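Local coordinates for L-threonine dehydrogenase (Flavobacterium frigidimaris, PDB 2YY7), which probably catalyses the NAD-dependent oxidation of the amino acid L-threonine at its side-chain hydroxyl group, as expected of an L-threonine dehydrogenase, at residues P3-I8 / Q20-L25; N30-D35 / H67-I72; T209-M214 / K274-W279; S117-F122 / A281-S286. All blocks are in the same frame, centred on the assembly; numbering follows the deposited sequence.

Contact 1. Residues P3-I8 / Q20-L25; sequences PKILII and QKLRKL
Segments 3-8 and 20-25, on strand 5-8 and helix 13-26, approach most closely at Ile5 and Leu22, whose CA atoms stand 8.5 Å apart, a spacing at which the two backbones are bridged by side chains alone. Ile5 and Ile7, two residues apart and therefore on the same face of the strand, both direct their CB toward the helix, and Leu22 comes down to meet them. The leucine crosses Ile5 at about a right angle, and the terminal methyl CD1 of Ile5 lies 3.7 Å from Leu22 CG. One branch of the leucine reaches on to the second isoleucine, with Leu22 CD2 3.8 Å from Ile7 CD1. In each isoleucine CG1 lies anti to the carbonyl carbon (chi1 -55° and -63°), and the nearly extended chi2 carries CD1 out to the helix. Leu22 itself is off the usual staggered positions, with chi1 at -109°. The next residue, Arg23, bonds Val31 O on the following strand, while Ile224 of helix 216-228 packs against Leu22. This small apolar seam belongs to the first beta-alpha-beta unit of a Rossmann fold, strand 5-8, helix 13-26 and strand 31-35.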
# COMPACT_ATOMS: atom_id res chain seq x y z
N PRO A 3 6.11 -21.27 24.03
CA PRO A 3 6.02 -21.31 22.57
C PRO A 3 7.29 -21.86 21.94
O PRO A 3 8.35 -21.88 22.56
CB PRO A 3 5.78 -19.86 22.21
CG PRO A 3 6.63 -19.14 23.22
CD PRO A 3 6.30 -19.89 24.50
N LYS A 4 7.16 -22.32 20.70
CA LYS A 4 8.30 -22.82 19.95
C LYS A 4 8.48 -21.73 18.90
O LYS A 4 7.66 -21.59 17.99
CB LYS A 4 7.96 -24.16 19.30
CG LYS A 4 9.16 -24.85 18.71
CD LYS A 4 10.23 -25.09 19.77
CE LYS A 4 11.43 -25.81 19.17
NZ LYS A 4 11.03 -27.14 18.62
N ILE A 5 9.55 -20.97 19.03
CA ILE A 5 9.81 -19.83 18.17
C ILE A 5 10.77 -20.01 16.99
O ILE A 5 11.82 -20.65 17.11
CB ILE A 5 10.33 -18.64 19.02
CG1 ILE A 5 9.33 -18.34 20.14
CG2 ILE A 5 10.54 -17.41 18.14
CD1 ILE A 5 9.87 -17.44 21.24
N LEU A 6 10.41 -19.42 15.86
CA LEU A 6 11.24 -19.44 14.67
C LEU A 6 11.50 -17.99 14.28
O LEU A 6 10.58 -17.24 13.97
CB LEU A 6 10.55 -20.16 13.51
CG LEU A 6 11.29 -20.07 12.18
CD1 LEU A 6 12.67 -20.73 12.30
CD2 LEU A 6 10.47 -20.75 11.08
N ILE A 7 12.77 -17.59 14.33
CA ILE A 7 13.14 -16.24 13.96
C ILE A 7 13.77 -16.29 12.56
O ILE A 7 14.81 -16.91 12.36
CB ILE A 7 14.16 -15.64 14.94
CG1 ILE A 7 13.53 -15.53 16.33
CG2 ILE A 7 14.62 -14.27 14.46
CD1 ILE A 7 14.51 -15.15 17.42
N ILE A 8 13.11 -15.65 11.60
CA ILE A 8 13.59 -15.62 10.23
C ILE A 8 14.37 -14.32 10.06
O ILE A 8 13.84 -13.23 10.30
CB ILE A 8 12.41 -15.68 9.24
CG1 ILE A 8 11.57 -16.93 9.53
CG2 ILE A 8 12.91 -15.70 7.80
CD1 ILE A 8 10.35 -17.07 8.63
N GLN A 20 18.76 -13.77 21.24
CA GLN A 20 19.40 -13.94 22.54
C GLN A 20 18.42 -13.73 23.69
O GLN A 20 18.35 -14.55 24.61
CB GLN A 20 20.57 -12.96 22.69
CG GLN A 20 21.40 -13.16 23.95
CD GLN A 20 22.55 -12.17 24.07
OE1 GLN A 20 22.33 -10.95 24.12
NE2 GLN A 20 23.78 -12.68 24.12
N LYS A 21 17.66 -12.65 23.63
CA LYS A 21 16.69 -12.34 24.67
C LYS A 21 15.59 -13.40 24.76
O LYS A 21 15.21 -13.82 25.86
CB LYS A 21 16.07 -10.96 24.41
CG LYS A 21 15.10 -10.49 25.49
CD LYS A 21 15.76 -10.36 26.85
CE LYS A 21 14.76 -9.85 27.88
NZ LYS A 21 15.35 -9.74 29.24
N LEU A 22 15.08 -13.83 23.62
CA LEU A 22 14.04 -14.85 23.61
C LEU A 22 14.55 -16.15 24.22
O LEU A 22 13.82 -16.83 24.96
CB LEU A 22 13.56 -15.08 22.17
CG LEU A 22 12.17 -14.60 21.76
CD1 LEU A 22 11.68 -13.47 22.64
CD2 LEU A 22 12.21 -14.17 20.30
N ARG A 23 15.79 -16.51 23.92
CA ARG A 23 16.38 -17.73 24.45
C ARG A 23 16.58 -17.68 25.97
O ARG A 23 16.52 -18.71 26.64
CB ARG A 23 17.71 -18.04 23.74
CG ARG A 23 17.50 -18.62 22.35
CD ARG A 23 18.79 -18.82 21.57
NE ARG A 23 18.54 -19.58 20.35
CZ ARG A 23 19.39 -19.67 19.33
NH1 ARG A 23 20.56 -19.05 19.38
NH2 ARG A 23 19.07 -20.40 18.27
N LYS A 24 16.81 -16.48 26.50
CA LYS A 24 16.98 -16.31 27.94
C LYS A 24 15.63 -16.47 28.64
O LYS A 24 15.55 -17.01 29.74
CB LYS A 24 17.55 -14.93 28.26
CG LYS A 24 18.99 -14.73 27.82
CD LYS A 24 19.48 -13.30 28.04
CE LYS A 24 19.45 -12.89 29.51
NZ LYS A 24 18.07 -12.67 30.02
N LEU A 25 14.58 -15.99 27.99
CA LEU A 25 13.23 -16.04 28.53
C LEU A 25 12.53 -17.38 28.36
O LEU A 25 11.85 -17.84 29.28
CB LEU A 25 12.35 -14.96 27.89
CG LEU A 25 12.67 -13.48 28.11
CD1 LEU A 25 11.67 -12.65 27.32
CD2 LEU A 25 12.60 -13.14 29.59

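Contact 2. Residues N30-D35 / H67-I72. With NAD (nicotinamide-adenine-dinucleotide), chain E.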
# COMPACT_ATOMS: atom_id res chain seq x y z
N ASN A 30 14.19 -23.62 22.49
CA ASN A 30 12.80 -23.30 22.15
C ASN A 30 12.78 -22.20 21.09
O ASN A 30 11.73 -21.89 20.52
CB ASN A 30 12.04 -22.82 23.38
CG ASN A 30 11.59 -23.95 24.27
OD1 ASN A 30 12.37 -24.50 25.04
ND2 ASN A 30 10.32 -24.31 24.16
N VAL A 31 13.95 -21.62 20.83
CA VAL A 31 14.08 -20.56 19.84
C VAL A 31 14.99 -21.01 18.71
O VAL A 31 16.19 -21.24 18.91
CB VAL A 31 14.66 -19.28 20.48
CG1 VAL A 31 14.66 -18.15 19.46
CG2 VAL A 31 13.86 -18.90 21.72
N ILE A 32 14.43 -21.15 17.51
CA ILE A 32 15.19 -21.58 16.35
C ILE A 32 15.57 -20.35 15.52
O ILE A 32 14.70 -19.58 15.12
CB ILE A 32 14.35 -22.52 15.45
CG1 ILE A 32 13.70 -23.63 16.29
CG2 ILE A 32 15.23 -23.11 14.35
CD1 ILE A 32 14.67 -24.54 17.01
N ALA A 33 16.86 -20.18 15.28
CA ALA A 33 17.35 -19.05 14.48
C ALA A 33 17.51 -19.51 13.04
O ALA A 33 18.04 -20.59 12.79
CB ALA A 33 18.68 -18.55 15.03
N SER A 34 17.06 -18.69 12.10
CA SER A 34 17.17 -19.03 10.68
C SER A 34 17.53 -17.79 9.89
O SER A 34 17.13 -16.68 10.24
CB SER A 34 15.86 -19.64 10.15
OG SER A 34 14.80 -18.70 10.18
N ASP A 35 18.28 -17.98 8.81
CA ASP A 35 18.72 -16.88 7.98
C ASP A 35 19.25 -17.47 6.68
O ASP A 35 19.55 -18.66 6.61
CB ASP A 35 19.82 -16.11 8.72
CG ASP A 35 20.01 -14.71 8.18
OD1 ASP A 35 20.58 -14.57 7.07
OD2 ASP A 35 19.58 -13.75 8.86
N HIS A 67 10.34 -28.37 13.43
CA HIS A 67 10.60 -27.75 14.73
C HIS A 67 9.31 -27.43 15.46
O HIS A 67 9.31 -26.74 16.48
CB HIS A 67 11.46 -26.49 14.56
CG HIS A 67 12.90 -26.78 14.26
ND1 HIS A 67 13.76 -27.31 15.19
CD2 HIS A 67 13.61 -26.64 13.11
CE1 HIS A 67 14.94 -27.49 14.63
NE2 HIS A 67 14.88 -27.10 13.38
N LYS A 68 8.20 -27.94 14.93
CA LYS A 68 6.87 -27.75 15.53
C LYS A 68 6.70 -26.32 16.04
O LYS A 68 6.40 -26.10 17.22
CB LYS A 68 6.69 -28.74 16.68
CG LYS A 68 7.00 -30.19 16.31
CD LYS A 68 6.04 -30.73 15.26
CE LYS A 68 6.41 -32.15 14.85
NZ LYS A 68 5.45 -32.73 13.86
N ILE A 69 6.87 -25.37 15.14
CA ILE A 69 6.78 -23.94 15.45
C ILE A 69 5.37 -23.43 15.74
O ILE A 69 4.42 -23.79 15.06
CB ILE A 69 7.37 -23.10 14.30
CG1 ILE A 69 8.84 -23.47 14.08
CG2 ILE A 69 7.20 -21.60 14.60
CD1 ILE A 69 9.71 -23.25 15.30
N THR A 70 5.26 -22.56 16.75
CA THR A 70 3.99 -21.95 17.10
C THR A 70 4.04 -20.45 16.82
O THR A 70 3.03 -19.85 16.45
CB THR A 70 3.63 -22.18 18.59
OG1 THR A 70 4.60 -21.53 19.43
CG2 THR A 70 3.60 -23.66 18.92
N ASP A 71 5.21 -19.84 16.99
CA ASP A 71 5.39 -18.40 16.77
C ASP A 71 6.48 -18.09 15.74
O ASP A 71 7.56 -18.68 15.77
CB ASP A 71 5.77 -17.68 18.07
CG ASP A 71 4.72 -17.78 19.15
OD1 ASP A 71 4.71 -16.89 20.02
OD2 ASP A 71 3.92 -18.74 19.15
N ILE A 72 6.22 -17.14 14.85
CA ILE A 72 7.21 -16.74 13.87
C ILE A 72 7.47 -15.25 13.93
O ILE A 72 6.53 -14.44 13.92
CB ILE A 72 6.78 -17.10 12.42
CG1 ILE A 72 6.85 -18.61 12.20
CG2 ILE A 72 7.70 -16.38 11.41
CD1 ILE A 72 6.61 -19.04 10.77
PA NAD E . 19.18 -6.56 8.80
O1A NAD E . 20.26 -6.19 9.75
O2A NAD E . 19.40 -6.14 7.39
O5B NAD E . 18.81 -8.09 8.93
C5B NAD E . 18.10 -8.76 7.92
C4B NAD E . 18.44 -10.23 7.97
O4B NAD E . 17.57 -10.91 7.07
C3B NAD E . 19.90 -10.51 7.55
O3B NAD E . 20.60 -11.30 8.52
C2B NAD E . 19.74 -11.18 6.18
O2B NAD E . 20.77 -12.12 5.91
C1B NAD E . 18.36 -11.84 6.32
N9A NAD E . 17.75 -12.19 5.03
C8A NAD E . 17.75 -11.40 3.88
N7A NAD E . 17.13 -12.08 2.91
C5A NAD E . 16.72 -13.26 3.44
C6A NAD E . 16.07 -14.34 2.87
N6A NAD E . 15.79 -14.35 1.58
N1A NAD E . 15.81 -15.44 3.64
C2A NAD E . 16.18 -15.48 4.97
N3A NAD E . 16.86 -14.43 5.55
C4A NAD E . 17.12 -13.34 4.76
O3 NAD E . 17.82 -5.82 9.23
PN NAD E . 17.29 -5.44 10.72
O1N NAD E . 17.51 -6.55 11.71
O2N NAD E . 17.74 -4.04 10.96
O5D NAD E . 15.69 -5.35 10.45
C5D NAD E . 14.83 -6.48 10.67
C4D NAD E . 13.36 -6.05 10.41
O4D NAD E . 13.06 -4.89 11.18
C3D NAD E . 13.09 -5.64 8.96
O3D NAD E . 11.75 -6.01 8.64
C2D NAD E . 13.15 -4.13 9.00
O2D NAD E . 12.46 -3.63 7.88
C1D NAD E . 12.55 -3.82 10.36
N1N NAD E . 12.98 -2.47 10.81
C2N NAD E . 14.30 -2.26 11.17
C3N NAD E . 14.70 -1.00 11.59
C7N NAD E . 16.09 -0.76 12.10
O7N NAD E . 16.40 0.55 12.41
N7N NAD E . 17.00 -1.75 12.18
C4N NAD E . 13.77 0.06 11.63
C5N NAD E . 12.43 -0.17 11.29
C6N NAD E . 12.05 -1.43 10.86
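This is an apolar and CH-pi contact, in which Ile32 of strand 31-35 packs against His67 and Ile69, just past the end of helix 57-66 on the way into strand 71-74. Val31 reaches Leu22 of helix 13-26, whereas Ile32, next in the strand, serves the other face of the sheet. Its CG1 lies 3.7 Å above the plane of the His67 ring, offset toward the rim, and its direction from the ring centroid is 25° off the normal. With chi2 at -61° the isoleucine folds so that CD1 lies 3.4 Å from His67 ND1, and CG1 also touches Ile69 CD1 at 4.1 Å. The ring is held from its far end too, since NE2 is hydrogen-bonded to Glu50 of strand 49-51. An alanine in place of the histidine is likely to take the ring off CG1 and CD1 of Ile32, opening a gap there, and to leave Glu50 without this partner. Lys68, with positive phi, is the C-prime residue of the Schellman motif ending the helix. Thr70 OG1 then bonds Asp71 OD2 at 2.9 Å, from 46° above the carboxylate plane. At the other end of strand 31-35, Asp35 receives both adenosine ribose hydroxyls of NAD: O2B reaches OD1 at 2.7 Å and O3B reaches OD2 at 2.7 Å. Cys11 N and Arg37 N hold the same carboxylate. The chemistry is thus divided, with hydrocarbon on an imidazole at one end of the strand and, at the other, an acid gripping the ribose diol, an arrangement consistent with a preference for NAD over NADP.

Contact 3. Residues T209-M214 / K274-W279; sequences TKMPMM and KIADSW
A buried seam joins the start of strand 211-215 to the C-terminal turn of helix 272-276, with Met211 as the principal link to Ala276 and Trp279. The methionine chain runs extended through chi2 and then bends at chi3 (89°), which brings the terminal methyl within touch of both partners. Met211 CE lies 3.3 Å from Trp279 CE3, a tight approach oblique to the indole, and 3.8 Å from Ala276 CB. The same alanine methyl also receives Thr209, whose CG2 is 3.9 Å from Ala276 CB, while the threonine hydroxyl is engaged by Ser206 O. The chain leaves the helix through a type I turn from Ala276 to Trp279, with Trp279 N bonded to Ala276 O. Just before it, Ile275 O accepts twice, from Ser278 N and from Ser278 OG, the latter at 2.7 Å on a lone pair in the carbonyl plane. The turn also folds the indole back over its own helix, so that Ile275 CG2 sits 3.3 Å above the ring plane near its rim. The Trp279 side chain is about 7 Å from the bound NAD and touches Ala120. Around the seam, strands 164-174 and 245-247 pair with strand 211-215, and Met213 packs against helix 187-197. Lys128 reaches Asp277 O, tying the turn to a further loop.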
# COMPACT_ATOMS: atom_id res chain seq x y z
N THR A 209 18.77 17.21 10.96
CA THR A 209 17.80 16.22 10.51
C THR A 209 17.26 15.47 11.72
O THR A 209 17.83 14.46 12.15
CB THR A 209 18.45 15.23 9.52
OG1 THR A 209 19.01 15.96 8.42
CG2 THR A 209 17.43 14.24 9.00
N LYS A 210 16.16 15.97 12.29
CA LYS A 210 15.55 15.36 13.46
C LYS A 210 14.76 14.12 13.08
O LYS A 210 13.93 14.15 12.17
CB LYS A 210 14.63 16.38 14.14
CG LYS A 210 14.02 15.94 15.46
CD LYS A 210 13.16 17.05 16.03
CE LYS A 210 12.42 16.61 17.27
NZ LYS A 210 13.38 16.13 18.30
N MET A 211 15.03 13.01 13.77
CA MET A 211 14.35 11.76 13.48
C MET A 211 13.98 10.97 14.72
O MET A 211 14.55 11.19 15.79
CB MET A 211 15.24 10.87 12.61
CG MET A 211 15.69 11.50 11.31
SD MET A 211 16.78 10.38 10.40
CE MET A 211 15.58 9.47 9.45
N PRO A 212 13.01 10.05 14.60
CA PRO A 212 12.55 9.20 15.70
C PRO A 212 13.55 8.06 15.81
O PRO A 212 13.83 7.37 14.83
CB PRO A 212 11.19 8.70 15.23
CG PRO A 212 10.77 9.70 14.18
CD PRO A 212 12.06 9.98 13.47
N MET A 213 14.10 7.85 17.01
CA MET A 213 15.08 6.80 17.23
C MET A 213 14.75 5.98 18.47
O MET A 213 13.93 6.39 19.29
CB MET A 213 16.47 7.41 17.39
CG MET A 213 16.99 8.14 16.16
SD MET A 213 17.81 7.05 14.99
CE MET A 213 18.68 8.24 13.96
N MET A 214 15.39 4.82 18.59
CA MET A 214 15.19 3.95 19.73
C MET A 214 16.41 3.05 19.93
O MET A 214 16.99 2.56 18.96
CB MET A 214 13.94 3.08 19.53
CG MET A 214 13.63 2.16 20.70
SD MET A 214 12.10 1.25 20.45
CE MET A 214 10.88 2.57 20.70
N LYS A 274 17.32 12.50 1.24
CA LYS A 274 16.02 12.63 0.60
C LYS A 274 15.00 11.69 1.23
O LYS A 274 13.81 12.00 1.28
CB LYS A 274 16.15 12.35 -0.90
CG LYS A 274 17.01 13.40 -1.64
CD LYS A 274 17.11 13.14 -3.14
CE LYS A 274 17.87 11.86 -3.45
NZ LYS A 274 18.07 11.69 -4.93
N ILE A 275 15.46 10.55 1.72
CA ILE A 275 14.57 9.60 2.36
C ILE A 275 14.18 10.19 3.71
O ILE A 275 12.99 10.26 4.05
CB ILE A 275 15.26 8.23 2.61
CG1 ILE A 275 15.68 7.60 1.27
CG2 ILE A 275 14.32 7.31 3.37
CD1 ILE A 275 16.37 6.26 1.40
N ALA A 276 15.18 10.59 4.48
CA ALA A 276 14.96 11.18 5.80
C ALA A 276 14.02 12.38 5.76
O ALA A 276 13.16 12.53 6.63
CB ALA A 276 16.30 11.59 6.41
N ASP A 277 14.18 13.24 4.76
CA ASP A 277 13.32 14.42 4.64
C ASP A 277 11.86 14.06 4.40
O ASP A 277 10.98 14.88 4.61
CB ASP A 277 13.81 15.36 3.54
CG ASP A 277 15.15 16.01 3.86
OD1 ASP A 277 15.44 16.23 5.06
OD2 ASP A 277 15.91 16.31 2.92
N SER A 278 11.59 12.83 3.95
CA SER A 278 10.21 12.42 3.71
C SER A 278 9.59 11.77 4.95
O SER A 278 8.42 11.38 4.93
CB SER A 278 10.13 11.45 2.53
OG SER A 278 10.52 10.15 2.90
N TRP A 279 10.36 11.65 6.03
CA TRP A 279 9.86 11.05 7.26
C TRP A 279 9.62 12.07 8.37
O TRP A 279 10.16 13.17 8.34
CB TRP A 279 10.84 10.00 7.81
CG TRP A 279 11.09 8.83 6.94
CD1 TRP A 279 10.39 8.45 5.83
CD2 TRP A 279 12.11 7.84 7.13
NE1 TRP A 279 10.91 7.28 5.32
CE2 TRP A 279 11.96 6.89 6.10
CE3 TRP A 279 13.13 7.66 8.08
CZ2 TRP A 279 12.80 5.77 5.98
CZ3 TRP A 279 13.96 6.55 7.96
CH2 TRP A 279 13.79 5.62 6.92

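Contact 4. Residues S117-F122 / A281-S286; sequences SSIAVF and ASIDDS. With NAD (nicotinamide-adenine-dinucleotide), chain E.
Ile283 packs onto Ile119 and Phe122 just behind the nicotinamide end of the NAD pocket, where strand 112-118 gives way to a short 3-10 segment. On the cofactor side this segment contributes two serines: Ser117 O is 3.2 Å from NAD C6N, and Ser118 OG is 3.5 Å from NAD C5N. Ser118 OG is hydrogen-bonded to a glycerol, probably from the crystallisation liquor, which may mark a pocket. Past the serines the chain turns back, and Val121 N bonds Ser118 O. The turn presents Ile119 and Phe122 to the loop 281-286. Ile283 CD1 approaches Phe122 CE2 at 3.8 Å, obliquely to the ring, while its CG1 lies 4.2 Å from Ile119 CG2. Ile119 holds CG1 in the crowded position between the backbone N and the carbonyl carbon (chi1 50°), leaving CG2 to meet Ile283. Val121 CG2 covers one face of the Phe122 ring, 4.0 Å above the plane and over its centre. Farther along, Asp284 OD2 takes two bonds from Ser286: its syn lone pair receives OG at 2.8 Å, and the backbone N comes from above the carboxylate plane in an Asx turn. Asp285 forms a salt bridge with Arg289. Across the two segments themselves the contact is purely hydrocarbon, so this small patch holds by apolar burial, while polar bonds from Ser282 to Glu129 and Asn130, and from Asp285 to Ala243 N, fix the loop around it.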
# COMPACT_ATOMS: atom_id res chain seq x y z
N SER A 117 6.99 -3.26 11.06
CA SER A 117 6.80 -2.28 10.01
C SER A 117 7.91 -1.28 10.31
O SER A 117 8.89 -1.62 10.98
CB SER A 117 5.44 -1.60 10.13
OG SER A 117 5.25 -0.65 9.10
N SER A 118 7.75 -0.05 9.83
CA SER A 118 8.76 0.97 10.06
C SER A 118 8.18 2.38 9.94
O SER A 118 7.12 2.58 9.35
CB SER A 118 9.90 0.81 9.05
OG SER A 118 10.75 1.93 9.05
N ILE A 119 8.88 3.35 10.51
CA ILE A 119 8.44 4.74 10.42
C ILE A 119 8.52 5.14 8.95
O ILE A 119 8.06 6.22 8.56
CB ILE A 119 9.36 5.68 11.23
CG1 ILE A 119 10.83 5.42 10.86
CG2 ILE A 119 9.11 5.49 12.72
CD1 ILE A 119 11.80 6.45 11.41
N ALA A 120 9.10 4.27 8.13
CA ALA A 120 9.23 4.52 6.70
C ALA A 120 7.88 4.47 5.99
O ALA A 120 7.79 4.82 4.81
CB ALA A 120 10.19 3.51 6.07
N VAL A 121 6.84 4.03 6.69
CA VAL A 121 5.50 3.97 6.10
C VAL A 121 4.92 5.38 5.93
O VAL A 121 3.95 5.58 5.20
CB VAL A 121 4.52 3.13 6.97
CG1 VAL A 121 5.01 1.70 7.06
CG2 VAL A 121 4.38 3.74 8.36
N PHE A 122 5.53 6.35 6.60
CA PHE A 122 5.07 7.73 6.50
C PHE A 122 5.73 8.42 5.31
O PHE A 122 6.76 7.97 4.81
CB PHE A 122 5.39 8.47 7.81
CG PHE A 122 4.70 7.89 9.01
CD1 PHE A 122 3.31 7.84 9.07
CD2 PHE A 122 5.43 7.35 10.06
CE1 PHE A 122 2.66 7.27 10.16
CE2 PHE A 122 4.79 6.78 11.16
CZ PHE A 122 3.40 6.74 11.21
N ALA A 281 9.61 13.72 12.33
CA ALA A 281 10.71 14.01 13.23
C ALA A 281 10.51 13.29 14.56
O ALA A 281 11.47 12.82 15.18
CB ALA A 281 10.81 15.53 13.47
N SER A 282 9.25 13.19 14.99
CA SER A 282 8.90 12.53 16.25
C SER A 282 7.57 11.79 16.10
O SER A 282 6.72 12.19 15.30
CB SER A 282 8.80 13.55 17.38
OG SER A 282 7.79 14.50 17.10
N ILE A 283 7.38 10.74 16.89
CA ILE A 283 6.18 9.90 16.81
C ILE A 283 5.32 9.82 18.08
O ILE A 283 5.86 9.74 19.19
CB ILE A 283 6.59 8.44 16.43
CG1 ILE A 283 7.34 8.43 15.10
CG2 ILE A 283 5.36 7.53 16.40
CD1 ILE A 283 6.50 8.78 13.90
N ASP A 284 4.00 9.84 17.92
CA ASP A 284 3.08 9.72 19.05
C ASP A 284 2.66 8.25 19.16
O ASP A 284 1.89 7.76 18.34
CB ASP A 284 1.83 10.58 18.84
CG ASP A 284 0.81 10.44 19.98
OD1 ASP A 284 -0.24 11.11 19.93
OD2 ASP A 284 1.06 9.65 20.91
N ASP A 285 3.17 7.55 20.18
CA ASP A 285 2.85 6.14 20.35
C ASP A 285 1.90 5.86 21.52
O ASP A 285 2.03 4.83 22.18
CB ASP A 285 4.13 5.34 20.56
CG ASP A 285 4.87 5.73 21.83
OD1 ASP A 285 5.87 5.07 22.16
OD2 ASP A 285 4.46 6.71 22.49
N SER A 286 0.95 6.76 21.76
CA SER A 286 -0.00 6.60 22.86
C SER A 286 -0.84 5.32 22.84
O SER A 286 -1.11 4.74 23.90
CB SER A 286 -0.94 7.81 22.92
OG SER A 286 -0.23 8.98 23.29
PA NAD E . 19.18 -6.56 8.80
O1A NAD E . 20.26 -6.19 9.75
O2A NAD E . 19.40 -6.14 7.39
O5B NAD E . 18.81 -8.09 8.93
C5B NAD E . 18.10 -8.76 7.92
C4B NAD E . 18.44 -10.23 7.97
O4B NAD E . 17.57 -10.91 7.07
C3B NAD E . 19.90 -10.51 7.55
O3B NAD E . 20.60 -11.30 8.52
C2B NAD E . 19.74 -11.18 6.18
O2B NAD E . 20.77 -12.12 5.91
C1B NAD E . 18.36 -11.84 6.32
N9A NAD E . 17.75 -12.19 5.03
C8A NAD E . 17.75 -11.40 3.88
N7A NAD E . 17.13 -12.08 2.91
C5A NAD E . 16.72 -13.26 3.44
C6A NAD E . 16.07 -14.34 2.87
N6A NAD E . 15.79 -14.35 1.58
N1A NAD E . 15.81 -15.44 3.64
C2A NAD E . 16.18 -15.48 4.97
N3A NAD E . 16.86 -14.43 5.55
C4A NAD E . 17.12 -13.34 4.76
O3 NAD E . 17.82 -5.82 9.23
PN NAD E . 17.29 -5.44 10.72
O1N NAD E . 17.51 -6.55 11.71
O2N NAD E . 17.74 -4.04 10.96
O5D NAD E . 15.69 -5.35 10.45
C5D NAD E . 14.83 -6.48 10.67
C4D NAD E . 13.36 -6.05 10.41
O4D NAD E . 13.06 -4.89 11.18
C3D NAD E . 13.09 -5.64 8.96
O3D NAD E . 11.75 -6.01 8.64
C2D NAD E . 13.15 -4.13 9.00
O2D NAD E . 12.46 -3.63 7.88
C1D NAD E . 12.55 -3.82 10.36
N1N NAD E . 12.98 -2.47 10.81
C2N NAD E . 14.30 -2.26 11.17
C3N NAD E . 14.70 -1.00 11.59
C7N NAD E . 16.09 -0.76 12.10
O7N NAD E . 16.40 0.55 12.41
N7N NAD E . 17.00 -1.75 12.18
C4N NAD E . 13.77 0.06 11.63
C5N NAD E . 12.43 -0.17 11.29
C6N NAD E . 12.05 -1.43 10.86

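From the N terminus, contact 1 closes a short loop between strand 5-8 and helix 13-26, and contact 2 opens only after it has closed, bringing strand 31-35 to the entry of strand 71-74. The two touch, for strand 5-8 lies between those strands in the sheet and Ile5 O meets Ile32 N. Contact 4 then closes a far longer loop, from residues 117-122 to 281-286, and contact 3 is nested inside it. These two also touch, through Trp279 on Ala120 and Pro212 on Ile283. The pairs lie on opposite sides of the chain's centre, joined by one sheet, and contacts 2 and 4 both touch the NAD, at its adenosine ribose and nicotinamide ring respectively.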